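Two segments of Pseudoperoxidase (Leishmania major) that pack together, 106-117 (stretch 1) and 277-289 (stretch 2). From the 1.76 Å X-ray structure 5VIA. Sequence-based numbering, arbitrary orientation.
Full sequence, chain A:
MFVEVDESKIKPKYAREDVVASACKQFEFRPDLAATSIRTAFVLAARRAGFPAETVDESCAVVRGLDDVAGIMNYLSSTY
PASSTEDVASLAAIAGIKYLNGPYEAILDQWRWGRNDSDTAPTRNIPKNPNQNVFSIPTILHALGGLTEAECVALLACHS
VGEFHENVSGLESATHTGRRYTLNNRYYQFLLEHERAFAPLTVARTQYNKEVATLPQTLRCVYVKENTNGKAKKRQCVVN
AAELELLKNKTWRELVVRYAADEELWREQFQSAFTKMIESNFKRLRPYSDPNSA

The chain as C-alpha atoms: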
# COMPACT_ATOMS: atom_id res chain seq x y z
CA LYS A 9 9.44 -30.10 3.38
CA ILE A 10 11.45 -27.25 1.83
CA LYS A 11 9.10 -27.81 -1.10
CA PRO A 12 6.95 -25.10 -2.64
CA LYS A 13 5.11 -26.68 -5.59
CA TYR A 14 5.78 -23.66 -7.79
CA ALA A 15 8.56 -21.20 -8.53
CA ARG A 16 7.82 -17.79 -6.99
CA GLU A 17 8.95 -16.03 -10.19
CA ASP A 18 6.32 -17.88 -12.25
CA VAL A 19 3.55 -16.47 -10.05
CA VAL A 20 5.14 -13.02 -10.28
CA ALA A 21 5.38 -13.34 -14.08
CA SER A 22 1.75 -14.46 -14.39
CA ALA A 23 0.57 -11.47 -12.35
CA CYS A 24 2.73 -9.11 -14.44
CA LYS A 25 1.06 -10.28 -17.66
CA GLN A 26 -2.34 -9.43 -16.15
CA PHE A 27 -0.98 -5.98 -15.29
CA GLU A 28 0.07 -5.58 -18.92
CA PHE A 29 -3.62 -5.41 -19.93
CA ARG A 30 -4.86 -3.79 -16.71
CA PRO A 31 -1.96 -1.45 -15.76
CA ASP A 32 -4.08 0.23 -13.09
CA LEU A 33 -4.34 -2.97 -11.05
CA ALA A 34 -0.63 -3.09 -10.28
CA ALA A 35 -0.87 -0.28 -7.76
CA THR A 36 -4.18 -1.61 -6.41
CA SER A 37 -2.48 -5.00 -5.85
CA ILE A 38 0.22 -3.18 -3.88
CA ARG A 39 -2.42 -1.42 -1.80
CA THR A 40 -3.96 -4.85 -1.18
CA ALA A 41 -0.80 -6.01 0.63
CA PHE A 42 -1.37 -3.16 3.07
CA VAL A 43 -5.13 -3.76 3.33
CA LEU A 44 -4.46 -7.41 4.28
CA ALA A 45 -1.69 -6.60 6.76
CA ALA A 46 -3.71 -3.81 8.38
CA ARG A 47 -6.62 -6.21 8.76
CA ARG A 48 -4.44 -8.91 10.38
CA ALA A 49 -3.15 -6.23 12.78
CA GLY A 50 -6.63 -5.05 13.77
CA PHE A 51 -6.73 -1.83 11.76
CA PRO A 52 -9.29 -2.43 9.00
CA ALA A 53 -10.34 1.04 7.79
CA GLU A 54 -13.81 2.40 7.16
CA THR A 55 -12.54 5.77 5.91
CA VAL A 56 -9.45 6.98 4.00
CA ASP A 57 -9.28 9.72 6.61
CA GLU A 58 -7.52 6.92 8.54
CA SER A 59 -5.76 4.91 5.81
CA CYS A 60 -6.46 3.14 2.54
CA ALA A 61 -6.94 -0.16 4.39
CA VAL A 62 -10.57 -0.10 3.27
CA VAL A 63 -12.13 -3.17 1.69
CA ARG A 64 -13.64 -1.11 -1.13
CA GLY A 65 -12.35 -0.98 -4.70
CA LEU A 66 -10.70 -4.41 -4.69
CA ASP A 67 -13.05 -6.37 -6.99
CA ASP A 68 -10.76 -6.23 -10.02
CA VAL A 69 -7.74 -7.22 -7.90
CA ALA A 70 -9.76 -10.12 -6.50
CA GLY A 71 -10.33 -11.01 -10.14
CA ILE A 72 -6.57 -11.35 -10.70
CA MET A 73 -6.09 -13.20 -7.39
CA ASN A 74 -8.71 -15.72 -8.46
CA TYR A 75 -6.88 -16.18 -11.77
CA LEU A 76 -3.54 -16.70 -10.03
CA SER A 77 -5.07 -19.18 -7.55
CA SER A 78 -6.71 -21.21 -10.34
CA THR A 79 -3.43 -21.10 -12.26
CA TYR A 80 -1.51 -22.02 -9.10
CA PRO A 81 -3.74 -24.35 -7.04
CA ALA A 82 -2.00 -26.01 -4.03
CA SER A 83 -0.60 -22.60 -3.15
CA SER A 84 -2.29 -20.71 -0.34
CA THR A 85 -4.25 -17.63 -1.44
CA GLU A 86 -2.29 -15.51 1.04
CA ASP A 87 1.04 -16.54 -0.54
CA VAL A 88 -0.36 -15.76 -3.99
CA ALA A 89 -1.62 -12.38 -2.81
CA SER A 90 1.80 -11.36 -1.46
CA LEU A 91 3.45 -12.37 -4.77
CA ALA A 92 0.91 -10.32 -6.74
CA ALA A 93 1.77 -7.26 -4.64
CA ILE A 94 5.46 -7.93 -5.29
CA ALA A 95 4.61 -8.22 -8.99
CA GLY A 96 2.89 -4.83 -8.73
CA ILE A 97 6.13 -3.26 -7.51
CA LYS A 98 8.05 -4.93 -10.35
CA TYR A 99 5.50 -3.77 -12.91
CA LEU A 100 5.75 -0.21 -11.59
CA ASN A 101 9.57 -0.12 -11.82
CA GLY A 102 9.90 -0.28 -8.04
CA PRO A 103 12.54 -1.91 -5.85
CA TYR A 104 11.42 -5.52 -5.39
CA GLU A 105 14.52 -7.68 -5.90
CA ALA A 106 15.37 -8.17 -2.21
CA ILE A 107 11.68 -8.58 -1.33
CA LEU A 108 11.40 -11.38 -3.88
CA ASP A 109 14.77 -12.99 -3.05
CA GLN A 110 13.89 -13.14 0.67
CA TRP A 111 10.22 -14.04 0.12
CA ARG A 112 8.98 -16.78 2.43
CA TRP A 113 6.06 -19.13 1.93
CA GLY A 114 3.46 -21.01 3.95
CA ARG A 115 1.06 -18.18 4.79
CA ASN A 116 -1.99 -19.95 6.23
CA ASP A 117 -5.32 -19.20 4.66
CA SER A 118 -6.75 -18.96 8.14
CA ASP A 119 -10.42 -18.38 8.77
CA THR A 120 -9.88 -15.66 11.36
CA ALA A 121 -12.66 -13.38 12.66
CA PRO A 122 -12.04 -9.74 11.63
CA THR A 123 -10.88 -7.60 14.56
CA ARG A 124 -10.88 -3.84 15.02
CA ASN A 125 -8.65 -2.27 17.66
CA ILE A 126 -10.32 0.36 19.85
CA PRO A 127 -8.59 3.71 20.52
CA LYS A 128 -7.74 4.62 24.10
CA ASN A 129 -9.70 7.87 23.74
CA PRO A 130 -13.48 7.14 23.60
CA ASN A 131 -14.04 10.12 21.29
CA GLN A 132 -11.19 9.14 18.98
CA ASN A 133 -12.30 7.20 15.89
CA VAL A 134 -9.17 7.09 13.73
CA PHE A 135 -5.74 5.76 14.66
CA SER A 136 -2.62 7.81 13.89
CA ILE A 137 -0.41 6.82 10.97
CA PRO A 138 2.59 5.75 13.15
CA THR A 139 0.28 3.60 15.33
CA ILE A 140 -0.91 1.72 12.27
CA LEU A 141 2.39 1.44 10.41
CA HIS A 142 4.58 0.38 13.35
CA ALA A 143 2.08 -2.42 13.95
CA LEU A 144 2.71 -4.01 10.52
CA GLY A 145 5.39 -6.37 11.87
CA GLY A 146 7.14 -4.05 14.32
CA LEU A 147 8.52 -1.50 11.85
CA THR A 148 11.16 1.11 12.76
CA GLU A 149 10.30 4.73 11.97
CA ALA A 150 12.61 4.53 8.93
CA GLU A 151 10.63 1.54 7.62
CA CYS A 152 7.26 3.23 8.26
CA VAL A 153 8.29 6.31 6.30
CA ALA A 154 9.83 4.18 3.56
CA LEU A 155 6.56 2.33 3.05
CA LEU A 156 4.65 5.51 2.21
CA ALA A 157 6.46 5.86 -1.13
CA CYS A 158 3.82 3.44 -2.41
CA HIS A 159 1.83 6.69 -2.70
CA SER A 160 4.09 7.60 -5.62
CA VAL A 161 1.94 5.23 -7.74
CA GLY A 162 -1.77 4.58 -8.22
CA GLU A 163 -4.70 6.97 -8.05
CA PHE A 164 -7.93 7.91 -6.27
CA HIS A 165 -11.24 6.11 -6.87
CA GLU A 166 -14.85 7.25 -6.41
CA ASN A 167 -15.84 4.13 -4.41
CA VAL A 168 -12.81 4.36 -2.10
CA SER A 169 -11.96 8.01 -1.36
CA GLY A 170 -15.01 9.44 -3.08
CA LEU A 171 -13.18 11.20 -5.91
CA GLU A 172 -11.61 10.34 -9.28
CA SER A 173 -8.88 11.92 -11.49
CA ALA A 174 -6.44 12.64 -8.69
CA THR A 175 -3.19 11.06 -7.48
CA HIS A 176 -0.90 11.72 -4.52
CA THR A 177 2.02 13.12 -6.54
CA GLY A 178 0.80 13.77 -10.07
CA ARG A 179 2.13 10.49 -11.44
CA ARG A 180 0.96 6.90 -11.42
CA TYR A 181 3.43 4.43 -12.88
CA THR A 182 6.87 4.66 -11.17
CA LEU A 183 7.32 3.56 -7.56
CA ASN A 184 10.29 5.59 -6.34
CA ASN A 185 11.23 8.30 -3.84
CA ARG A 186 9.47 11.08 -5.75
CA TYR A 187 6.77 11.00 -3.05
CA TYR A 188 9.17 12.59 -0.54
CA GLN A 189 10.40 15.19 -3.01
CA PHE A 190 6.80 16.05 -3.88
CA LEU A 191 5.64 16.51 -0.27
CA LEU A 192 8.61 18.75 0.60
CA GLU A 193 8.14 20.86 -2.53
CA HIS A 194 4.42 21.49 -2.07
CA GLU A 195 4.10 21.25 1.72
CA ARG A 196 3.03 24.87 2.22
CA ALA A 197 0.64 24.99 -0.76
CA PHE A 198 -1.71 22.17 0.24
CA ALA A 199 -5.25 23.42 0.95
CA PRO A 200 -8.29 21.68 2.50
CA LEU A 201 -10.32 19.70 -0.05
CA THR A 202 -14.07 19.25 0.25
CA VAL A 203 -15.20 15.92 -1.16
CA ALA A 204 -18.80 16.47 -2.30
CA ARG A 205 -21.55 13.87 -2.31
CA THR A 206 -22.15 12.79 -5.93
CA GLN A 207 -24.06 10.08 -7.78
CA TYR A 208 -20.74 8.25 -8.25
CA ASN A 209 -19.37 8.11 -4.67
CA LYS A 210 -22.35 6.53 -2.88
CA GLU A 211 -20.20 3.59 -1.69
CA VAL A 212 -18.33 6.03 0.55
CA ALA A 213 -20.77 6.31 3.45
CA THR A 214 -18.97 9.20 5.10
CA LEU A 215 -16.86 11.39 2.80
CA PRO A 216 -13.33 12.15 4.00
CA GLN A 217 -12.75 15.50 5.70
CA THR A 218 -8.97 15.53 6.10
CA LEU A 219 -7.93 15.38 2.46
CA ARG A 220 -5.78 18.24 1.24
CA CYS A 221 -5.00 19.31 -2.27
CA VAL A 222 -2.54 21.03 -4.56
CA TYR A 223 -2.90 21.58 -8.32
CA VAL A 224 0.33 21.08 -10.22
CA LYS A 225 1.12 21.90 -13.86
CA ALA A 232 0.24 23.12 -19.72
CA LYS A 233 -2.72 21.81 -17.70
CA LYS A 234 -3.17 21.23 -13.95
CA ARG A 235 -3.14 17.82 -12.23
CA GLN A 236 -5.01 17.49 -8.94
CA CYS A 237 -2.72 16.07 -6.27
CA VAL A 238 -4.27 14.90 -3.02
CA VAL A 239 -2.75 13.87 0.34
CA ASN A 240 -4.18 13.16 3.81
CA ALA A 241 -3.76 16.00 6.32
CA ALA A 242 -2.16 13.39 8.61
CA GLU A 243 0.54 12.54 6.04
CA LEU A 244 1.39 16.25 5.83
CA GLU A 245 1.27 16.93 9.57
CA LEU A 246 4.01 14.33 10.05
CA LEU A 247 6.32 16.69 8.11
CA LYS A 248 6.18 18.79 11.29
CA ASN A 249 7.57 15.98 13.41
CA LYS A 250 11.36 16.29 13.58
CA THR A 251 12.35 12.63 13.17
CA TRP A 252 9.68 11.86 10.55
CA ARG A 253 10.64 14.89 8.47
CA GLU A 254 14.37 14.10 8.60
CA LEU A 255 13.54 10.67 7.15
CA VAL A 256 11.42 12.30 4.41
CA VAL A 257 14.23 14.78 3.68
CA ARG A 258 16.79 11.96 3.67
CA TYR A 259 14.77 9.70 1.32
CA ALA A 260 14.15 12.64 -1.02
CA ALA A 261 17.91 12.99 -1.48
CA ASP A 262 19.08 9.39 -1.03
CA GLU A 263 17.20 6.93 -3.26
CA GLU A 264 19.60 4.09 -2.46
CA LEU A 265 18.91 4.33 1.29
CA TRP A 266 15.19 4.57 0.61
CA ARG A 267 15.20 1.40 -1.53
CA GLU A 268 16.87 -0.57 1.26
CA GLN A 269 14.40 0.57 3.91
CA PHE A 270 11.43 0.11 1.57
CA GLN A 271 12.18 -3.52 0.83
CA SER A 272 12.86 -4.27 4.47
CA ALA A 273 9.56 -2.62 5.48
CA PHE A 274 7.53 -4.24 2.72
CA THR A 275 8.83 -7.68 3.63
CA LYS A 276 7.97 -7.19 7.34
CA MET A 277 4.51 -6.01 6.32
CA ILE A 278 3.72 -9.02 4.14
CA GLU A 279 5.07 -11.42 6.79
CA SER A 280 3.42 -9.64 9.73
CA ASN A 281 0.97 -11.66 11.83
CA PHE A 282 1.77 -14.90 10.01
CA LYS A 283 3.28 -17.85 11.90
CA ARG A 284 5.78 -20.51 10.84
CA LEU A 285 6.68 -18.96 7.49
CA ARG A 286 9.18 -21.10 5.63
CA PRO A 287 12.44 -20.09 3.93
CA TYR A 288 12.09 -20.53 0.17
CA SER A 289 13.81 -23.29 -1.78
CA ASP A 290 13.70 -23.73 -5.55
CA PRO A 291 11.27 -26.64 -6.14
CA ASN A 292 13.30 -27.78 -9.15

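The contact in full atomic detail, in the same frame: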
# COMPACT_ATOMS: atom_id res chain seq x y z
N ALA A 106 15.13 -7.62 -3.54
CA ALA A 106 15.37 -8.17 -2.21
C ALA A 106 14.09 -8.74 -1.60
O ALA A 106 14.12 -9.76 -0.92
CB ALA A 106 15.95 -7.11 -1.30
N ILE A 107 12.96 -8.07 -1.83
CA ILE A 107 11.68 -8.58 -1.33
C ILE A 107 11.42 -9.96 -1.92
O ILE A 107 11.01 -10.88 -1.21
CB ILE A 107 10.49 -7.67 -1.71
CG1 ILE A 107 10.70 -6.23 -1.23
CG2 ILE A 107 9.21 -8.22 -1.12
CD1 ILE A 107 9.64 -5.24 -1.77
N LEU A 108 11.65 -10.10 -3.22
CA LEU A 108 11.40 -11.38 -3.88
C LEU A 108 12.42 -12.44 -3.46
O LEU A 108 12.05 -13.58 -3.15
CB LEU A 108 11.39 -11.23 -5.40
CG LEU A 108 11.02 -12.51 -6.15
CD1 LEU A 108 9.70 -13.06 -5.63
CD2 LEU A 108 10.94 -12.26 -7.65
N ASP A 109 13.70 -12.06 -3.43
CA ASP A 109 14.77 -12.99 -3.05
C ASP A 109 14.60 -13.55 -1.63
O ASP A 109 14.96 -14.70 -1.37
CB ASP A 109 16.14 -12.32 -3.20
CG ASP A 109 17.28 -13.25 -2.83
OD1 ASP A 109 17.58 -14.18 -3.60
OD2 ASP A 109 17.89 -13.04 -1.75
N GLN A 110 14.06 -12.74 -0.73
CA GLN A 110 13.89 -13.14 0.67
C GLN A 110 12.47 -13.60 0.98
O GLN A 110 12.15 -13.90 2.13
CB GLN A 110 14.23 -11.97 1.60
CG GLN A 110 15.72 -11.67 1.72
CD GLN A 110 15.97 -10.43 2.56
OE1 GLN A 110 15.07 -9.91 3.23
NE2 GLN A 110 17.21 -9.94 2.53
N TRP A 111 11.61 -13.63 -0.05
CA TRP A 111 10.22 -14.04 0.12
C TRP A 111 10.11 -15.41 0.78
O TRP A 111 10.82 -16.35 0.40
CB TRP A 111 9.49 -14.05 -1.23
CG TRP A 111 8.01 -14.31 -1.10
CD1 TRP A 111 7.05 -13.43 -0.70
CD2 TRP A 111 7.33 -15.54 -1.38
NE1 TRP A 111 5.81 -14.04 -0.72
CE2 TRP A 111 5.96 -15.33 -1.13
CE3 TRP A 111 7.76 -16.80 -1.82
CZ2 TRP A 111 5.01 -16.34 -1.31
CZ3 TRP A 111 6.81 -17.80 -2.00
CH2 TRP A 111 5.45 -17.56 -1.74
N ARG A 112 9.25 -15.51 1.78
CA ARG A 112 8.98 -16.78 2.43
C ARG A 112 7.57 -17.24 2.13
O ARG A 112 6.70 -16.44 1.75
CB ARG A 112 9.18 -16.65 3.94
CG ARG A 112 10.65 -16.53 4.35
CD ARG A 112 10.77 -16.18 5.81
NE ARG A 112 12.17 -16.11 6.22
CZ ARG A 112 12.58 -15.86 7.46
NH1 ARG A 112 11.69 -15.64 8.42
NH2 ARG A 112 13.87 -15.82 7.74
N TRP A 113 7.34 -18.54 2.30
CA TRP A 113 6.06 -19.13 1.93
C TRP A 113 5.40 -19.83 3.11
O TRP A 113 5.99 -19.96 4.18
CB TRP A 113 6.24 -20.09 0.74
CG TRP A 113 7.07 -21.31 1.02
CD1 TRP A 113 8.44 -21.39 1.12
CD2 TRP A 113 6.59 -22.65 1.19
NE1 TRP A 113 8.83 -22.68 1.36
CE2 TRP A 113 7.71 -23.48 1.41
CE3 TRP A 113 5.32 -23.23 1.19
CZ2 TRP A 113 7.60 -24.86 1.63
CZ3 TRP A 113 5.20 -24.60 1.40
CH2 TRP A 113 6.34 -25.40 1.62
N GLY A 114 4.17 -20.28 2.91
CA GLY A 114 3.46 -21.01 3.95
C GLY A 114 2.46 -20.17 4.71
O GLY A 114 2.01 -20.58 5.79
N ARG A 115 2.11 -19.00 4.18
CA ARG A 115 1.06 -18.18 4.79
C ARG A 115 -0.23 -18.99 4.84
O ARG A 115 -0.71 -19.46 3.80
CB ARG A 115 0.82 -16.89 3.99
CG ARG A 115 1.90 -15.84 4.13
CD ARG A 115 1.77 -14.72 3.08
NE ARG A 115 2.94 -13.84 3.15
CZ ARG A 115 4.13 -14.15 2.63
NH1 ARG A 115 4.30 -15.30 1.99
NH2 ARG A 115 5.14 -13.31 2.76
N ASN A 116 -0.75 -19.19 6.04
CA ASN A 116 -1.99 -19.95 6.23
C ASN A 116 -3.20 -19.15 5.79
O ASN A 116 -3.40 -18.02 6.23
CB ASN A 116 -2.17 -20.32 7.71
CG ASN A 116 -1.33 -21.52 8.13
OD1 ASN A 116 -0.46 -21.41 9.00
ND2 ASN A 116 -1.60 -22.67 7.53
N ASP A 117 -4.00 -19.74 4.92
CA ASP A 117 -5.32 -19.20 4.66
C ASP A 117 -6.14 -19.53 5.89
O ASP A 117 -6.88 -20.51 5.91
CB ASP A 117 -5.95 -19.82 3.41
CG ASP A 117 -5.29 -19.36 2.13
OD1 ASP A 117 -4.66 -18.28 2.14
OD2 ASP A 117 -5.40 -20.08 1.11
N MET A 277 5.96 -6.17 6.46
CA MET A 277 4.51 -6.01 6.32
C MET A 277 3.84 -7.28 5.81
O MET A 277 2.84 -7.71 6.36
CB MET A 277 4.18 -4.84 5.40
CG MET A 277 2.68 -4.60 5.29
SD MET A 277 2.26 -3.24 4.18
CE MET A 277 2.79 -3.94 2.61
N ILE A 278 4.38 -7.87 4.75
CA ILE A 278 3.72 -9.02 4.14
C ILE A 278 3.95 -10.31 4.92
O ILE A 278 3.32 -11.32 4.64
CB ILE A 278 4.09 -9.21 2.66
CG1 ILE A 278 5.60 -9.42 2.49
CG2 ILE A 278 3.60 -8.01 1.83
CD1 ILE A 278 6.01 -9.79 1.08
N GLU A 279 4.86 -10.27 5.90
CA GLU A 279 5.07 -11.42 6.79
C GLU A 279 4.41 -11.21 8.14
O GLU A 279 4.28 -12.16 8.92
CB GLU A 279 6.57 -11.70 6.98
CG GLU A 279 7.31 -12.08 5.70
CD GLU A 279 8.75 -12.52 5.94
OE1 GLU A 279 9.26 -12.37 7.08
OE2 GLU A 279 9.37 -13.03 4.99
N SER A 280 4.00 -9.98 8.42
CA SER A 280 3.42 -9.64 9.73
C SER A 280 2.17 -10.43 10.07
O SER A 280 1.29 -10.64 9.22
CB SER A 280 3.12 -8.14 9.83
OG SER A 280 2.19 -7.72 8.84
N ASN A 281 2.10 -10.88 11.33
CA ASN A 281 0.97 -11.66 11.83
C ASN A 281 0.72 -12.95 11.06
O ASN A 281 -0.42 -13.39 10.93
CB ASN A 281 -0.30 -10.80 11.92
CG ASN A 281 -0.22 -9.75 13.01
OD1 ASN A 281 -0.17 -8.54 12.73
ND2 ASN A 281 -0.20 -10.20 14.26
N PHE A 282 1.80 -13.53 10.54
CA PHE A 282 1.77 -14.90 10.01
C PHE A 282 2.73 -15.74 10.84
O PHE A 282 3.81 -15.28 11.18
CB PHE A 282 2.22 -14.94 8.55
CG PHE A 282 1.19 -14.44 7.56
CD1 PHE A 282 -0.03 -15.08 7.43
CD2 PHE A 282 1.45 -13.34 6.76
CE1 PHE A 282 -0.98 -14.63 6.53
CE2 PHE A 282 0.51 -12.88 5.85
CZ PHE A 282 -0.71 -13.52 5.73
N LYS A 283 2.36 -16.98 11.16
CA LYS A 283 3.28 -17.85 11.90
C LYS A 283 3.89 -18.97 11.06
O LYS A 283 3.28 -19.45 10.11
CB LYS A 283 2.57 -18.44 13.11
CG LYS A 283 2.19 -17.41 14.15
CD LYS A 283 1.40 -18.08 15.25
CE LYS A 283 0.99 -17.07 16.31
NZ LYS A 283 0.28 -17.77 17.41
N ARG A 284 5.10 -19.37 11.45
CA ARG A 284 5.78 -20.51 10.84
C ARG A 284 5.91 -20.36 9.33
O ARG A 284 5.63 -21.29 8.58
CB ARG A 284 5.08 -21.82 11.22
CG ARG A 284 5.23 -22.20 12.71
CD ARG A 284 4.41 -23.43 13.10
NE ARG A 284 2.98 -23.13 13.14
CZ ARG A 284 2.35 -22.58 14.18
NH1 ARG A 284 3.02 -22.27 15.28
NH2 ARG A 284 1.04 -22.33 14.12
N LEU A 285 6.32 -19.17 8.89
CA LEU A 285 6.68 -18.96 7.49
C LEU A 285 7.97 -19.71 7.18
O LEU A 285 8.85 -19.83 8.03
CB LEU A 285 6.81 -17.47 7.17
CG LEU A 285 5.51 -16.68 7.22
CD1 LEU A 285 5.68 -15.28 6.66
CD2 LEU A 285 4.40 -17.40 6.48
N ARG A 286 8.07 -20.24 5.97
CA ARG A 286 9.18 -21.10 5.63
C ARG A 286 10.13 -20.46 4.63
O ARG A 286 9.69 -19.86 3.64
CB ARG A 286 8.66 -22.44 5.11
CG ARG A 286 7.73 -23.16 6.08
CD ARG A 286 7.57 -24.62 5.71
NE ARG A 286 6.26 -25.15 6.11
CZ ARG A 286 5.12 -24.86 5.49
NH1 ARG A 286 5.12 -24.03 4.46
NH2 ARG A 286 3.98 -25.40 5.90
N PRO A 287 11.44 -20.57 4.89
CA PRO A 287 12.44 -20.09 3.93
C PRO A 287 12.27 -20.79 2.59
O PRO A 287 12.02 -21.99 2.55
CB PRO A 287 13.76 -20.49 4.58
CG PRO A 287 13.46 -20.44 6.06
CD PRO A 287 12.05 -20.98 6.17
N TYR A 288 12.37 -20.02 1.51
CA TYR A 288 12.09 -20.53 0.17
C TYR A 288 13.23 -21.41 -0.34
O TYR A 288 14.40 -21.19 -0.03
CB TYR A 288 11.85 -19.36 -0.79
CG TYR A 288 11.51 -19.74 -2.21
CD1 TYR A 288 10.19 -19.95 -2.60
CD2 TYR A 288 12.50 -19.86 -3.18
CE1 TYR A 288 9.86 -20.28 -3.89
CE2 TYR A 288 12.18 -20.19 -4.48
CZ TYR A 288 10.87 -20.40 -4.83
OH TYR A 288 10.55 -20.72 -6.13
N SER A 289 12.86 -22.42 -1.11
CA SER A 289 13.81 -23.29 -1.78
C SER A 289 13.28 -23.47 -3.19
O SER A 289 12.06 -23.56 -3.38
CB SER A 289 13.88 -24.64 -1.06
OG SER A 289 15.02 -25.39 -1.45
O HOH W 1 13.06 -17.24 1.73
O HOH W 2 8.19 -13.01 2.72
O HOH W 3 9.35 -14.89 8.57
O HOH W 4 1.15 -18.84 8.39

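The apolar part of the contact begins where the two helix ends meet. Ile278 points toward stretch 1, and its CD1 lies 4.2 Å from Ile107 CG2 and 4.2 Å from Trp111 CD1, meeting the indole at its edge. Elsewhere on the same ring, Trp111 CE3 is 4.1 Å from Tyr288 CD1, so Trp111 touches residues from both ends of stretch 2. A second apolar cluster forms around the aliphatic part of Arg115. Its CG sits almost directly above the Phe282 ring, 3.5 Å from the ring centroid and 6° off the normal, a close CH-pi contact, while Leu285 CD2 approaches the same Arg115 CG at 3.8 Å.

Trp113 and Arg286 meet through both backbone and side chains. They face each other as an antiparallel hydrogen-bonded pair, with Trp113 N donating to Arg286 O at 3.0 Å and Arg286 N donating to Trp113 O at 2.8 Å, both nearly linear. Because their side chains emerge on the same face of this short ladder, the arginine can lie along the indole: Arg286 CB is 4.0 Å from the centroid of the five-membered ring of Trp113, and Arg286 CZ is 4.4 Å from that of the six-membered ring, a cation-pi interaction over the face. At the indole edge, Trp113 NE1 makes a weak hydrogen bond of 3.5 Å to Pro287 O. Gly114 leaves room for the arginine: a CB at this position would come within 2.6 Å of Arg286 NH1, and at phi 100°, psi 15° a CB would also be jammed against Trp113 O, which by itself calls for glycine.

The guanidinium of Arg115 carries the contact from apolar to polar. Arg115 NE and NH2 both donate to Ile278 O, at 3.0 and 3.3 Å, and Arg115 NH1 donates to Arg112 O at 2.7 Å, tying the helix end of stretch 2 to the backbone of stretch 1.

Toward solvent, water takes over. Water 2 accepts from Arg112 N (2.9 Å) and Arg115 NH2 (3.1 Å) and donates to Glu279 OE2 (2.6 Å). Arg112 NH1 and Glu279 OE1 are 4.3 Å apart, beyond a salt bridge, and the oxygen lies well out of the guanidinium plane; water 3 links them, accepting from Arg112 NH1 at 2.5 Å and donating to Glu279 OE1 at 2.9 Å. Beyond the ladder, water 1 donates to Trp111 O (2.8 Å) and accepts from Tyr288 N (2.9 Å), joining two backbones that do not bond directly there.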